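Local coordinates for protein AbyA5 (PDB 4YWF) that catalyses acetate elimination in spirotetronate and spirotetramate biosynthesis, acting as an esterase-like lyase of the alpha/beta hydrolase superfamily, at residues D328-H331 with G332-H336. The protein carries 4 engineered substitutions. Residues are numbered along the deposited sequence; the frame is centred on the assembly and turned at random.
Sequences DDVH and GSPAH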
loop_
_atom_site.group_PDB
_atom_site.type_symbol
_atom_site.label_atom_id
_atom_site.label_comp_id
_atom_site.label_asym_id
_atom_site.label_seq_id
_atom_site.Cartn_x
_atom_site.Cartn_y
_atom_site.Cartn_z
ATOM N N ASP A 328 2.068 -9.247 18.734
ATOM C CA ASP A 328 3.420 -9.224 19.295
ATOM C C ASP A 328 4.367 -9.778 18.212
ATOM O O ASP A 328 4.748 -10.970 18.192
ATOM C CB ASP A 328 3.478 -9.972 20.645
ATOM C CG ASP A 328 4.897 -10.160 21.146
ATOM O OD1 ASP A 328 5.695 -9.193 21.082
ATOM O OD2 ASP A 328 5.205 -11.304 21.582
ATOM N N ASP A 329 4.708 -8.871 17.287
ATOM C CA ASP A 329 5.450 -9.180 16.110
ATOM C C ASP A 329 6.168 -7.920 15.600
ATOM O O ASP A 329 5.938 -6.759 16.089
ATOM C CB ASP A 329 4.520 -9.757 15.051
ATOM C CG ASP A 329 5.259 -10.478 13.930
ATOM O OD1 ASP A 329 6.504 -10.481 13.987
ATOM O OD2 ASP A 329 4.610 -11.055 13.017
ATOM N N VAL A 330 7.082 -8.169 14.666
ATOM C CA VAL A 330 7.844 -7.118 14.029
ATOM C C VAL A 330 7.059 -6.456 12.902
ATOM O O VAL A 330 5.909 -6.805 12.604
ATOM C CB VAL A 330 9.217 -7.587 13.514
ATOM C CG1 VAL A 330 10.015 -8.228 14.646
ATOM C CG2 VAL A 330 9.060 -8.552 12.342
ATOM N N HIS A 331 7.693 -5.448 12.319
ATOM C CA HIS A 331 7.051 -4.601 11.362
ATOM C C HIS A 331 6.394 -5.423 10.287
ATOM O O HIS A 331 7.006 -6.345 9.760
ATOM C CB HIS A 331 8.058 -3.630 10.771
ATOM C CG HIS A 331 7.496 -2.808 9.648
ATOM N ND1 HIS A 331 6.613 -1.780 9.864
ATOM C CD2 HIS A 331 7.631 -2.913 8.301
ATOM C CE1 HIS A 331 6.269 -1.245 8.711
ATOM N NE2 HIS A 331 6.876 -1.908 7.744
ATOM N N GLY A 332 5.142 -5.093 9.992
ATOM C CA GLY A 332 4.313 -5.818 9.033
ATOM C C GLY A 332 3.624 -7.088 9.560
ATOM O O GLY A 332 2.901 -7.757 8.791
ATOM N N SER A 333 3.864 -7.422 10.835
ATOM C CA SER A 333 3.347 -8.644 11.510
ATOM C C SER A 333 3.342 -9.850 10.562
ATOM O O SER A 333 2.326 -10.429 10.273
ATOM C CB SER A 333 1.990 -8.394 12.138
ATOM O OG SER A 333 2.062 -7.291 13.034
ATOM N N PRO A 334 4.535 -10.247 10.106
ATOM C CA PRO A 334 4.599 -11.227 9.024
ATOM C C PRO A 334 4.324 -12.630 9.494
ATOM O O PRO A 334 4.052 -13.485 8.686
ATOM C CB PRO A 334 6.021 -11.083 8.483
ATOM C CG PRO A 334 6.674 -9.975 9.243
ATOM C CD PRO A 334 5.864 -9.723 10.466
ATOM N N ALA A 335 4.384 -12.854 10.802
ATOM C CA ALA A 335 3.925 -14.105 11.360
ATOM C C ALA A 335 2.397 -14.170 11.586
ATOM O O ALA A 335 1.917 -15.205 12.008
ATOM C CB ALA A 335 4.673 -14.390 12.661
ATOM N N HIS A 336 1.614 -13.113 11.316
ATOM C CA HIS A 336 0.155 -13.197 11.534
ATOM C C HIS A 336 -0.645 -12.769 10.349
ATOM O O HIS A 336 -1.658 -12.113 10.529
ATOM C CB HIS A 336 -0.254 -12.326 12.685
ATOM C CG HIS A 336 0.454 -12.617 13.967
ATOM N ND1 HIS A 336 1.791 -12.325 14.178
ATOM C CD2 HIS A 336 -0.012 -13.113 15.131
ATOM C CE1 HIS A 336 2.114 -12.649 15.415
ATOM N NE2 HIS A 336 1.032 -13.110 16.019
#
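The carboxylate of D329 bridges to A335 and H336, just ahead of helix 337-351, and joins the two arms of the loop through hydrogen bonds. D329 OD2 accepts the backbone N-H of A335 at 2.9 Å, the donor lying nearly on the extension of its C-O bond. The same oxygen takes a weak bond of 3.3 Å from ND1 of H336, arriving in the plane of that imidazole at its edge. A chi1 of -163°, with CG opposite the backbone N, carries the carboxylate in among S333, P334 and A335. Replacing D329 by an alanine is likely to leave the A335 N-H and H336 ND1 without this acceptor and to open a gap beside P334. The backbone bond from S333 N to V330 O, 2.8 Å long, closes a type II beta turn, whose third position holds G332 with a positive phi of 82°.

P334 CD makes a close carbon-to-oxygen contact of 3.1 Å with D329 OD2. Apolar packing sets the same CD 3.9 Å from V330 CG2, while the H336 ring, stacked on H327, brings CE1 to 3.8 Å from D329 CB.

Beside the turn, S333 OG bonds S301 and H331 ND1 bonds D304. A histidine in the loop after the last strand, paired with an aspartate after the preceding strand, matches the histidine-acid pair of the alpha/beta hydrolase catalytic triad, the role H331 and D304 probably fill.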